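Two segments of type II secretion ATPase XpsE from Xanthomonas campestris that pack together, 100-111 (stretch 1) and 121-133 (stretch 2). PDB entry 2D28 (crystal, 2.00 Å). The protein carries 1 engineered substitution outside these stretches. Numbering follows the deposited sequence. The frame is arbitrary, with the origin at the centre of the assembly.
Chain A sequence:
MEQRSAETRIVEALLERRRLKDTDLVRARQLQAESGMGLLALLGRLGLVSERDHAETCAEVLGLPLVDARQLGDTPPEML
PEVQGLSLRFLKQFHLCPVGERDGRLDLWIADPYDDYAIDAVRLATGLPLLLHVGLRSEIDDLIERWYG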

# COMPACT_ATOMS: atom_id res chain seq x y z
N GLY A 100 6.76 3.76 12.86
CA GLY A 100 6.81 4.59 14.04
C GLY A 100 5.53 4.47 14.82
O GLY A 100 4.57 3.97 14.32
N GLU A 101 5.53 4.99 16.03
CA GLU A 101 4.38 5.02 16.89
C GLU A 101 4.34 6.43 17.52
O GLU A 101 5.34 6.84 18.13
CB GLU A 101 4.54 3.94 17.94
CG GLU A 101 3.43 2.94 18.01
CD GLU A 101 3.63 1.84 19.07
OE1 GLU A 101 2.67 1.55 19.81
OE2 GLU A 101 4.73 1.25 19.16
N ARG A 102 3.27 7.18 17.30
CA ARG A 102 3.14 8.58 17.76
C ARG A 102 1.66 8.88 18.16
O ARG A 102 0.69 8.49 17.47
CB ARG A 102 3.58 9.59 16.72
CG ARG A 102 4.98 9.44 16.09
CD ARG A 102 5.21 10.32 14.83
NE ARG A 102 4.24 10.02 13.75
CZ ARG A 102 3.64 10.90 12.97
NH1 ARG A 102 3.86 12.20 13.09
NH2 ARG A 102 2.79 10.48 12.06
N ASP A 103 1.50 9.58 19.29
CA ASP A 103 0.20 9.89 19.89
C ASP A 103 -0.75 8.70 19.93
O ASP A 103 -1.94 8.82 19.67
CB ASP A 103 -0.47 11.10 19.23
CG ASP A 103 0.29 12.41 19.51
OD1 ASP A 103 1.08 12.44 20.47
OD2 ASP A 103 0.19 13.41 18.76
N GLY A 104 -0.21 7.55 20.30
CA GLY A 104 -1.01 6.38 20.46
C GLY A 104 -1.46 5.67 19.19
O GLY A 104 -2.30 4.75 19.23
N ARG A 105 -0.89 6.08 18.07
CA ARG A 105 -1.09 5.39 16.80
C ARG A 105 0.19 4.84 16.16
O ARG A 105 1.27 5.44 16.17
CB ARG A 105 -1.79 6.31 15.81
CG ARG A 105 -3.06 6.94 16.38
CD ARG A 105 -3.83 7.84 15.39
NE ARG A 105 -4.52 7.12 14.34
CZ ARG A 105 -5.49 7.64 13.59
NH1 ARG A 105 -5.83 8.87 13.76
NH2 ARG A 105 -6.14 6.91 12.68
N LEU A 106 0.03 3.70 15.53
CA LEU A 106 1.08 3.07 14.75
C LEU A 106 1.11 3.61 13.34
O LEU A 106 0.13 3.45 12.58
CB LEU A 106 0.85 1.54 14.76
CG LEU A 106 1.98 0.74 14.14
CD1 LEU A 106 3.21 0.73 15.14
CD2 LEU A 106 1.46 -0.66 13.86
N ASP A 107 2.24 4.23 12.96
CA ASP A 107 2.45 4.67 11.62
C ASP A 107 2.75 3.46 10.73
O ASP A 107 3.73 2.72 10.98
CB ASP A 107 3.53 5.70 11.49
CG ASP A 107 3.22 6.98 12.19
OD1 ASP A 107 2.16 7.61 11.93
OD2 ASP A 107 3.98 7.45 13.06
N LEU A 108 1.91 3.24 9.73
CA LEU A 108 2.10 2.11 8.82
C LEU A 108 2.22 2.60 7.41
O LEU A 108 1.28 3.18 6.84
CB LEU A 108 0.91 1.15 8.95
CG LEU A 108 1.02 -0.17 8.20
CD1 LEU A 108 1.96 -1.04 9.00
CD2 LEU A 108 -0.32 -0.90 7.95
N TRP A 109 3.36 2.31 6.82
CA TRP A 109 3.62 2.57 5.44
C TRP A 109 3.01 1.43 4.61
O TRP A 109 3.36 0.23 4.82
CB TRP A 109 5.13 2.61 5.28
CG TRP A 109 5.68 3.44 4.20
CD1 TRP A 109 5.00 4.39 3.44
CD2 TRP A 109 7.02 3.44 3.70
NE1 TRP A 109 5.85 4.95 2.54
CE2 TRP A 109 7.09 4.38 2.68
CE3 TRP A 109 8.16 2.66 3.96
CZ2 TRP A 109 8.26 4.61 1.94
CZ3 TRP A 109 9.32 2.92 3.25
CH2 TRP A 109 9.34 3.86 2.23
N ILE A 110 2.17 1.76 3.62
CA ILE A 110 1.39 0.72 2.97
C ILE A 110 1.33 0.95 1.48
O ILE A 110 1.13 2.14 1.03
CB ILE A 110 -0.04 0.66 3.67
CG1 ILE A 110 -0.91 -0.43 3.10
CG2 ILE A 110 -0.73 2.04 3.55
CD1 ILE A 110 -2.07 -0.79 3.93
N ALA A 111 1.53 -0.11 0.71
CA ALA A 111 1.45 -0.03 -0.77
C ALA A 111 0.05 0.00 -1.33
O ALA A 111 -0.23 0.74 -2.34
CB ALA A 111 2.31 -1.12 -1.48
N ALA A 121 -6.45 -7.13 9.09
CA ALA A 121 -5.45 -8.07 9.64
C ALA A 121 -4.42 -7.39 10.55
O ALA A 121 -4.14 -7.87 11.69
CB ALA A 121 -4.78 -8.85 8.49
N VAL A 122 -3.94 -6.22 10.12
CA VAL A 122 -2.93 -5.51 10.88
C VAL A 122 -3.56 -4.96 12.15
O VAL A 122 -2.98 -5.07 13.28
CB VAL A 122 -2.26 -4.41 10.00
CG1 VAL A 122 -1.39 -3.56 10.82
CG2 VAL A 122 -1.47 -5.08 8.90
N ARG A 123 -4.77 -4.44 12.02
CA ARG A 123 -5.47 -3.83 13.16
C ARG A 123 -5.67 -4.91 14.25
O ARG A 123 -5.40 -4.70 15.47
CB ARG A 123 -6.86 -3.26 12.72
CG ARG A 123 -6.87 -1.96 11.94
CD ARG A 123 -8.17 -1.56 11.36
NE ARG A 123 -9.15 -1.40 12.42
CZ ARG A 123 -10.41 -1.79 12.42
NH1 ARG A 123 -11.00 -2.34 11.38
NH2 ARG A 123 -11.11 -1.62 13.54
N LEU A 124 -6.10 -6.10 13.81
CA LEU A 124 -6.41 -7.20 14.75
C LEU A 124 -5.13 -7.77 15.38
O LEU A 124 -5.07 -8.04 16.60
CB LEU A 124 -7.16 -8.33 14.06
CG LEU A 124 -7.58 -9.52 14.98
CD1 LEU A 124 -8.57 -9.02 16.13
CD2 LEU A 124 -8.31 -10.61 14.19
N ALA A 125 -4.10 -7.95 14.55
CA ALA A 125 -2.87 -8.59 15.02
C ALA A 125 -2.10 -7.69 15.97
O ALA A 125 -1.49 -8.19 16.95
CB ALA A 125 -1.98 -9.03 13.87
N THR A 126 -2.10 -6.37 15.72
CA THR A 126 -1.28 -5.47 16.56
C THR A 126 -2.06 -5.00 17.74
O THR A 126 -1.50 -4.68 18.80
CB THR A 126 -0.76 -4.22 15.78
OG1 THR A 126 -1.90 -3.52 15.20
CG2 THR A 126 0.15 -4.60 14.58
N GLY A 127 -3.37 -4.95 17.58
CA GLY A 127 -4.22 -4.30 18.55
C GLY A 127 -4.00 -2.80 18.70
O GLY A 127 -4.44 -2.23 19.69
N LEU A 128 -3.37 -2.17 17.72
CA LEU A 128 -3.05 -0.72 17.76
C LEU A 128 -3.85 0.05 16.75
O LEU A 128 -4.15 -0.46 15.65
CB LEU A 128 -1.56 -0.46 17.47
CG LEU A 128 -0.64 -0.96 18.60
CD1 LEU A 128 0.80 -0.90 18.21
CD2 LEU A 128 -0.82 -0.20 19.96
N PRO A 129 -4.22 1.28 17.09
CA PRO A 129 -4.82 2.14 16.08
C PRO A 129 -3.74 2.55 15.07
O PRO A 129 -2.59 2.72 15.44
CB PRO A 129 -5.43 3.29 16.86
CG PRO A 129 -4.87 3.25 18.24
CD PRO A 129 -4.18 1.89 18.43
N LEU A 130 -4.08 2.54 13.78
CA LEU A 130 -3.15 2.79 12.70
C LEU A 130 -3.29 4.20 12.17
O LEU A 130 -4.42 4.74 12.14
CB LEU A 130 -3.44 1.84 11.52
CG LEU A 130 -3.53 0.32 11.90
CD1 LEU A 130 -3.70 -0.54 10.68
CD2 LEU A 130 -2.28 -0.17 12.62
N LEU A 131 -2.17 4.73 11.67
CA LEU A 131 -2.17 5.88 10.78
C LEU A 131 -1.49 5.42 9.50
O LEU A 131 -0.36 5.01 9.51
CB LEU A 131 -1.41 7.06 11.41
CG LEU A 131 -1.62 8.48 10.87
CD1 LEU A 131 -3.05 8.97 11.07
CD2 LEU A 131 -0.65 9.41 11.56
N LEU A 132 -2.25 5.43 8.40
CA LEU A 132 -1.79 4.92 7.14
C LEU A 132 -1.05 5.96 6.32
O LEU A 132 -1.48 7.08 6.21
CB LEU A 132 -2.95 4.38 6.32
CG LEU A 132 -3.69 3.18 6.96
CD1 LEU A 132 -4.88 2.79 6.07
CD2 LEU A 132 -2.68 2.06 7.21
N HIS A 133 0.10 5.56 5.76
CA HIS A 133 0.87 6.41 4.87
C HIS A 133 1.20 5.63 3.61
O HIS A 133 1.71 4.48 3.69
CB HIS A 133 2.18 6.77 5.55
CG HIS A 133 2.03 7.45 6.87
ND1 HIS A 133 2.27 6.83 8.07
CD2 HIS A 133 1.80 8.74 7.18
CE1 HIS A 133 2.07 7.69 9.06
NE2 HIS A 133 1.73 8.85 8.55

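Strands 105-110 and 130-133 run parallel, their N-to-C directions 22° apart, and are joined by an unbroken ladder of five backbone hydrogen bonds. Leu106 N donates to Pro129 O (2.8 Å) and Leu106 O accepts from Leu131 N (2.8 Å); Leu108 N donates to Leu131 O (2.9 Å) and Leu108 O accepts from His133 N (2.9 Å); Ile110 N closes the series on His133 O (2.8 Å). As expected of a parallel pair, alternate residues of the first strand supply both NH and CO to residues that flank their bridge partner. Asp107, between them, turns its amide the other way, its N bonding to Gly100 O at 2.7 Å in the hairpin whose type I' turn spans Arg102 to Arg105.

Leu130 O, which receives no amide from this ladder, is taken up by a side chain. Arg105 NH2 donates to Leu130 O at 2.8 Å, and Arg105 NE adds a weak bond to the same oxygen at 3.2 Å. The carbonyl lies near the guanidinium plane, while Leu131 CD1 covers one face of the group, 3.8 Å from Arg105 CZ.

Asp107 is buried, and its carboxylate is paired within its own stretch: Arg102 NE reaches Asp107 OD2 at 2.7 Å in a salt bridge, and Arg102 NH2 donates to Asp107 OD1, an atom whose position is less certain. Leu131 CD2 packs against this pair, 3.6 Å from Arg102 NH2.

The opposite face of the sheet is apolar. Leu106 CD2 meets Leu130 CD2 at 4.0 Å, and Leu108 CD2 lies 3.9 Å from Leu132 CD2 and 4.1 Å from Val122 CG1 of the helix. At the helix end, Thr126 OG1 donates to Val122 O (2.7 Å) and accepts from Leu128 N (3.2 Å), so its hydroxyl is satisfied locally.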